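Local coordinates for protein nidogen (Mus musculus, PDB 1NPE) that probably helps link basement-membrane networks, its six-bladed YWTD beta-propeller domain being a likely binding module for laminin, at residues A[41-44]-A[49-52]; A[233-236]-A[241-244]; A[138-141]-A[146-149]. All blocks are in the same frame, centred on the assembly; numbering follows the deposited sequence.

Contact 1 of 3, residues A[41-44]-A[49-52]; sequences LAFD and VVYW
The first hairpin of a YWTD propeller blade sets L41 to D44 antiparallel to V49 to W52, with 153° between the two strand directions. A42 and Y51 form one hydrogen-bonded pair: Y51 N reaches A42 O at 2.8 Å, and A42 N returns the bond to Y51 O. The D44 and V49 pair lies nearer the turn, where D44 N meets V49 O at 2.8 Å in a nearly straight bond (179° at the hydrogen). On the face of L41, F43, V50 and W52, contact is apolar. F43 has CG anti to its backbone N (chi1 -175°), which brings the ring edge alongside V50, with CD1 3.8 Å from V50 CG2. The branch tip CD2 of L41 touches W52 CB at 3.7 Å, while the indole itself leads away. This face meets T257 of strand 256-259, whereas A42, D44 and Y51 lie against L86 of strand 81-87, so the hairpin is held between neighbouring sheets; C45 in its turn is disulfide-bonded to C263. On the face of A42, D44 and Y51 a water joins the two polar ends, donating to D44 OD2 at 2.7 Å and lying 2.6 Å from Y51 OH in the plane of the phenol ring. R62 holds that phenol oxygen. D44 OD1 takes a salt bridge from R91 and the N-H of V46; with the water, these would probably stabilise the buried carboxylate as an anion.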
loop_
_atom_site.group_PDB
_atom_site.type_symbol
_atom_site.label_atom_id
_atom_site.label_comp_id
_atom_site.label_asym_id
_atom_site.label_seq_id
_atom_site.Cartn_x
_atom_site.Cartn_y
_atom_site.Cartn_z
ATOM N N LEU A 41 0.286 6.335 8.065
ATOM C CA LEU A 41 0.178 7.210 9.229
ATOM C C LEU A 41 1.334 8.200 9.283
ATOM O O LEU A 41 2.453 7.883 8.888
ATOM C CB LEU A 41 0.186 6.409 10.532
ATOM C CG LEU A 41 -1.018 5.564 10.957
ATOM C CD1 LEU A 41 -0.670 4.868 12.263
ATOM C CD2 LEU A 41 -2.277 6.425 11.123
ATOM N N ALA A 42 1.057 9.395 9.792
ATOM C CA ALA A 42 2.077 10.432 9.944
ATOM C C ALA A 42 1.684 11.307 11.131
ATOM O O ALA A 42 0.527 11.298 11.564
ATOM C CB ALA A 42 2.210 11.271 8.667
ATOM N N PHE A 43 2.636 12.073 11.648
ATOM C CA PHE A 43 2.349 12.913 12.797
ATOM C C PHE A 43 2.933 14.314 12.680
ATOM O O PHE A 43 4.123 14.479 12.401
ATOM C CB PHE A 43 2.883 12.234 14.055
ATOM C CG PHE A 43 2.535 12.949 15.326
ATOM C CD1 PHE A 43 1.247 12.893 15.837
ATOM C CD2 PHE A 43 3.507 13.648 16.028
ATOM C CE1 PHE A 43 0.932 13.517 17.028
ATOM C CE2 PHE A 43 3.205 14.277 17.223
ATOM C CZ PHE A 43 1.913 14.211 17.726
ATOM N N ASP A 44 2.082 15.314 12.884
ATOM C CA ASP A 44 2.493 16.714 12.831
ATOM C C ASP A 44 2.909 17.154 14.234
ATOM O O ASP A 44 2.064 17.363 15.096
ATOM C CB ASP A 44 1.344 17.583 12.309
ATOM C CG ASP A 44 1.583 19.069 12.520
ATOM O OD1 ASP A 44 2.757 19.515 12.509
ATOM O OD2 ASP A 44 0.580 19.791 12.695
ATOM N N VAL A 49 -0.993 16.530 15.610
ATOM C CA VAL A 49 -2.077 15.956 14.826
ATOM C C VAL A 49 -1.639 14.713 14.059
ATOM O O VAL A 49 -0.577 14.689 13.430
ATOM C CB VAL A 49 -2.669 17.006 13.832
ATOM C CG1 VAL A 49 -3.818 16.405 13.023
ATOM C CG2 VAL A 49 -3.167 18.224 14.588
ATOM N N VAL A 50 -2.475 13.682 14.130
ATOM C CA VAL A 50 -2.236 12.415 13.450
ATOM C C VAL A 50 -2.905 12.424 12.067
ATOM O O VAL A 50 -4.078 12.775 11.946
ATOM C CB VAL A 50 -2.804 11.228 14.284
ATOM C CG1 VAL A 50 -2.567 9.897 13.567
ATOM C CG2 VAL A 50 -2.160 11.199 15.665
ATOM N N TYR A 51 -2.139 12.088 11.029
ATOM C CA TYR A 51 -2.660 12.018 9.665
ATOM C C TYR A 51 -2.673 10.555 9.204
ATOM O O TYR A 51 -1.821 9.757 9.627
ATOM C CB TYR A 51 -1.810 12.855 8.702
ATOM C CG TYR A 51 -1.995 14.350 8.841
ATOM C CD1 TYR A 51 -1.482 15.035 9.940
ATOM C CD2 TYR A 51 -2.681 15.081 7.870
ATOM C CE1 TYR A 51 -1.648 16.405 10.071
ATOM C CE2 TYR A 51 -2.850 16.459 7.992
ATOM C CZ TYR A 51 -2.332 17.110 9.096
ATOM O OH TYR A 51 -2.512 18.462 9.250
ATOM N N TRP A 52 -3.623 10.216 8.328
ATOM C CA TRP A 52 -3.748 8.848 7.818
ATOM C C TRP A 52 -4.341 8.745 6.423
ATOM O O TRP A 52 -4.956 9.683 5.917
ATOM C CB TRP A 52 -4.609 7.988 8.760
ATOM C CG TRP A 52 -6.076 8.387 8.808
ATOM C CD1 TRP A 52 -7.043 8.100 7.883
ATOM C CD2 TRP A 52 -6.716 9.167 9.822
ATOM N NE1 TRP A 52 -8.241 8.660 8.255
ATOM C CE2 TRP A 52 -8.069 9.321 9.440
ATOM C CE3 TRP A 52 -6.278 9.756 11.018
ATOM C CZ2 TRP A 52 -8.987 10.038 10.209
ATOM C CZ3 TRP A 52 -7.192 10.471 11.783
ATOM C CH2 TRP A 52 -8.532 10.607 11.373
HETATM O O HOH W 1 -1.925 19.492 11.605
#

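Contact 2 of 3, residues A[233-236]-A[241-244]; sequences AMDL and EMDT
M234 carries CG anti to its carbonyl carbon (chi1 -64°) and bends again at chi2 (-77°), a course that brings SD back across the base of E241. The sulfur lies 3.4 Å from E241 CB, a close approach, and the methyl CE reaches on to within 3.7 Å of E241 OE2. M242 is likewise folded, at chi2 and chi3, and lays its thioether over D235 from the other strand. Its SD is 3.6 Å from D235 CB. Between M234 and A233 the register slips by one residue: M242 and D243 both face A233, which defines a classic beta bulge in the hairpin of the blade's third and fourth strands, 230-235 and 240-245. The helical backbone values of M242 fit this. A233 O is consequently shared, receiving a weak, bent bond from M242 N (2.8 Å, 127° at the hydrogen) and a weak, long one from D243 N at 3.4 Å. Regular pairing is recovered at A233 N, which reaches D243 O at 2.9 Å. Within the bulge, D243 turns its carboxylate away from A233; OD2 accepts T244 N at 2.7 Å from above the carboxylate plane and makes a salt bridge with K24.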
loop_
_atom_site.group_PDB
_atom_site.type_symbol
_atom_site.label_atom_id
_atom_site.label_comp_id
_atom_site.label_asym_id
_atom_site.label_seq_id
_atom_site.Cartn_x
_atom_site.Cartn_y
_atom_site.Cartn_z
ATOM N N ALA A 233 10.610 -3.991 17.590
ATOM C CA ALA A 233 11.608 -2.957 17.853
ATOM C C ALA A 233 13.003 -3.542 17.627
ATOM O O ALA A 233 13.365 -4.559 18.225
ATOM C CB ALA A 233 11.474 -2.446 19.286
ATOM N N MET A 234 13.781 -2.905 16.757
ATOM C CA MET A 234 15.129 -3.374 16.448
ATOM C C MET A 234 16.158 -2.266 16.641
ATOM O O MET A 234 15.888 -1.100 16.351
ATOM C CB MET A 234 15.196 -3.885 14.999
ATOM C CG MET A 234 14.335 -5.114 14.701
ATOM S SD MET A 234 15.014 -6.685 15.313
ATOM C CE MET A 234 14.282 -7.884 14.120
ATOM N N ASP A 235 17.329 -2.635 17.153
ATOM C CA ASP A 235 18.421 -1.684 17.373
ATOM C C ASP A 235 19.359 -1.766 16.167
ATOM O O ASP A 235 19.828 -2.849 15.807
ATOM C CB ASP A 235 19.176 -2.030 18.660
ATOM C CG ASP A 235 20.198 -0.966 19.066
ATOM O OD1 ASP A 235 20.716 -0.221 18.202
ATOM O OD2 ASP A 235 20.496 -0.888 20.278
ATOM N N LEU A 236 19.628 -0.613 15.560
ATOM C CA LEU A 236 20.484 -0.515 14.378
ATOM C C LEU A 236 21.869 -1.141 14.533
ATOM O O LEU A 236 22.166 -2.171 13.919
ATOM C CB LEU A 236 20.651 0.953 13.959
ATOM C CG LEU A 236 19.478 1.766 13.400
ATOM C CD1 LEU A 236 20.019 3.101 12.925
ATOM C CD2 LEU A 236 18.840 1.048 12.238
ATOM N N GLU A 241 17.103 -7.791 18.185
ATOM C CA GLU A 241 15.665 -7.587 18.276
ATOM C C GLU A 241 15.412 -7.191 19.721
ATOM O O GLU A 241 15.508 -8.013 20.629
ATOM C CB GLU A 241 14.906 -8.869 17.940
ATOM C CG GLU A 241 13.408 -8.734 18.093
ATOM C CD GLU A 241 12.668 -9.968 17.655
ATOM O OE1 GLU A 241 12.237 -10.746 18.530
ATOM O OE2 GLU A 241 12.511 -10.159 16.434
ATOM N N MET A 242 15.142 -5.912 19.938
ATOM C CA MET A 242 14.914 -5.410 21.281
ATOM C C MET A 242 13.640 -5.914 21.950
ATOM O O MET A 242 13.686 -6.403 23.082
ATOM C CB MET A 242 14.930 -3.879 21.279
ATOM C CG MET A 242 16.178 -3.274 20.638
ATOM S SD MET A 242 17.720 -3.846 21.402
ATOM C CE MET A 242 18.055 -2.480 22.525
ATOM N N ASP A 243 12.520 -5.868 21.231
ATOM C CA ASP A 243 11.243 -6.269 21.811
ATOM C C ASP A 243 10.157 -6.452 20.744
ATOM O O ASP A 243 10.329 -6.054 19.591
ATOM C CB ASP A 243 10.839 -5.167 22.803
ATOM C CG ASP A 243 9.682 -5.550 23.699
ATOM O OD1 ASP A 243 9.153 -4.632 24.361
ATOM O OD2 ASP A 243 9.310 -6.740 23.773
ATOM N N THR A 244 9.061 -7.102 21.122
ATOM C CA THR A 244 7.940 -7.314 20.214
ATOM C C THR A 244 6.625 -7.108 20.956
ATOM O O THR A 244 6.524 -7.401 22.146
ATOM C CB THR A 244 7.917 -8.741 19.599
ATOM O OG1 THR A 244 7.728 -9.714 20.634
ATOM C CG2 THR A 244 9.205 -9.039 18.851
#

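Contact 3 of 3, residues A[138-141]-A[146-149]; sequences WTDW and PKIE
W138 to D140 run antiparallel to K147 to E149 at 154°, their axes 4.8 Å apart, with W138-E149 and D140-K147 as doubly hydrogen-bonded pairs. E149 N reaches W138 O at 2.8 Å, and D140 N reaches K147 O at 3.0 Å. W138, T139 and D140 are the last three residues of the YWTD signature on the blade's second strand. W138 has CG between its backbone N and carbonyl carbon (chi1 67°), which lays one indole face against E149: CB sits 3.8 Å from the centroid of the five-membered ring, a CH-pi contact. Further along, the carboxylate, turned 61° from the ring, takes a weak bond from W138 NE1 to E149 OE2 at 3.2 Å. Replacing W138 by an alanine would probably open a gap over E149 CB and cost E149 OE2 its weak N-H partner, though K147 and R158 would remain. On the other side of the sheet T139 and I148 lie side by side, T139 CG2 to I148 CD1 3.6 Å. D140 directs its polar end elsewhere: OD1 accepts N123 N, and OD2 accepts V122 N, beside a cadmium site that includes V122. K147 NZ bonds to G120 O and forms a salt bridge with E149 OE2 at 3.3 Å. With K147 and R158 as cationic partners and a weak indole N-H bond, the buried E149 carboxylate is probably kept ionised.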
loop_
_atom_site.group_PDB
_atom_site.type_symbol
_atom_site.label_atom_id
_atom_site.label_comp_id
_atom_site.label_asym_id
_atom_site.label_seq_id
_atom_site.Cartn_x
_atom_site.Cartn_y
_atom_site.Cartn_z
ATOM N N TRP A 138 11.026 8.035 -0.914
ATOM C CA TRP A 138 9.931 7.073 -1.040
ATOM C C TRP A 138 10.368 5.735 -1.600
ATOM O O TRP A 138 11.462 5.615 -2.158
ATOM C CB TRP A 138 8.798 7.640 -1.900
ATOM C CG TRP A 138 9.142 7.839 -3.351
ATOM C CD1 TRP A 138 8.961 6.942 -4.372
ATOM C CD2 TRP A 138 9.654 9.033 -3.954
ATOM N NE1 TRP A 138 9.319 7.510 -5.570
ATOM C CE2 TRP A 138 9.745 8.793 -5.344
ATOM C CE3 TRP A 138 10.034 10.287 -3.458
ATOM C CZ2 TRP A 138 10.203 9.767 -6.247
ATOM C CZ3 TRP A 138 10.490 11.252 -4.353
ATOM C CH2 TRP A 138 10.570 10.985 -5.732
ATOM N N THR A 139 9.520 4.726 -1.414
ATOM C CA THR A 139 9.793 3.390 -1.935
ATOM C C THR A 139 8.758 3.072 -3.002
ATOM O O THR A 139 7.659 3.633 -3.007
ATOM C CB THR A 139 9.688 2.280 -0.857
ATOM O OG1 THR A 139 8.314 2.066 -0.513
ATOM C CG2 THR A 139 10.462 2.652 0.384
ATOM N N ASP A 140 9.136 2.204 -3.929
ATOM C CA ASP A 140 8.243 1.754 -4.987
ATOM C C ASP A 140 8.553 0.269 -5.061
ATOM O O ASP A 140 9.618 -0.127 -5.526
ATOM C CB ASP A 140 8.554 2.446 -6.322
ATOM C CG ASP A 140 7.559 2.078 -7.434
ATOM O OD1 ASP A 140 6.972 0.979 -7.408
ATOM O OD2 ASP A 140 7.375 2.888 -8.362
ATOM N N TRP A 141 7.633 -0.553 -4.574
ATOM C CA TRP A 141 7.872 -1.990 -4.575
ATOM C C TRP A 141 7.651 -2.719 -5.894
ATOM O O TRP A 141 7.513 -3.942 -5.908
ATOM C CB TRP A 141 7.154 -2.678 -3.402
ATOM C CG TRP A 141 5.687 -2.509 -3.373
ATOM C CD1 TRP A 141 4.990 -1.519 -2.748
ATOM C CD2 TRP A 141 4.715 -3.397 -3.932
ATOM N NE1 TRP A 141 3.641 -1.738 -2.872
ATOM C CE2 TRP A 141 3.442 -2.887 -3.591
ATOM C CE3 TRP A 141 4.795 -4.580 -4.681
ATOM C CZ2 TRP A 141 2.249 -3.519 -3.975
ATOM C CZ3 TRP A 141 3.604 -5.215 -5.069
ATOM C CH2 TRP A 141 2.352 -4.679 -4.711
ATOM N N PRO A 146 12.092 -2.623 -8.299
ATOM C CA PRO A 146 11.888 -1.969 -7.000
ATOM C C PRO A 146 12.931 -0.867 -6.790
ATOM O O PRO A 146 14.058 -0.977 -7.264
ATOM C CB PRO A 146 12.087 -3.122 -6.013
ATOM C CG PRO A 146 13.108 -3.970 -6.709
ATOM C CD PRO A 146 12.572 -4.003 -8.120
ATOM N N LYS A 147 12.567 0.189 -6.076
ATOM C CA LYS A 147 13.516 1.271 -5.854
ATOM C C LYS A 147 13.221 2.184 -4.674
ATOM O O LYS A 147 12.116 2.190 -4.131
ATOM C CB LYS A 147 13.662 2.107 -7.131
ATOM C CG LYS A 147 12.348 2.607 -7.689
ATOM C CD LYS A 147 12.509 3.316 -9.024
ATOM C CE LYS A 147 11.162 3.866 -9.490
ATOM N NZ LYS A 147 11.255 4.705 -10.720
ATOM N N ILE A 148 14.269 2.858 -4.219
ATOM C CA ILE A 148 14.184 3.839 -3.146
ATOM C C ILE A 148 14.561 5.121 -3.882
ATOM O O ILE A 148 15.624 5.191 -4.506
ATOM C CB ILE A 148 15.225 3.586 -2.020
ATOM C CG1 ILE A 148 15.098 2.163 -1.472
ATOM C CG2 ILE A 148 15.030 4.590 -0.890
ATOM C CD1 ILE A 148 13.784 1.878 -0.771
ATOM N N GLU A 149 13.678 6.110 -3.876
ATOM C CA GLU A 149 13.975 7.362 -4.567
ATOM C C GLU A 149 13.974 8.551 -3.634
ATOM O O GLU A 149 13.418 8.505 -2.534
ATOM C CB GLU A 149 12.958 7.641 -5.680
ATOM C CG GLU A 149 12.931 6.654 -6.833
ATOM C CD GLU A 149 12.142 7.181 -8.023
ATOM O OE1 GLU A 149 12.704 7.973 -8.814
ATOM O OE2 GLU A 149 10.960 6.808 -8.170
#

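Along the chain contact 1 comes first, then contact 3, then contact 2, each in a different four-stranded antiparallel sheet, that is, a separate blade of the propeller. Their centres are 22 to 24 Å apart, close to an equilateral triangle, and the nearest atoms of any two are at least about 12 Å apart, so none touches another; contacts 1 and 3 lie on opposite sides of the chain's centre. Together they sample the three successive strand-to-strand steps in three of the six blades: strands one and two in contact 1, two and three in contact 3, three and four in contact 2. The ring is closed by a sheet combining strands 2-8, 11-17 and 28-33 with 256-259.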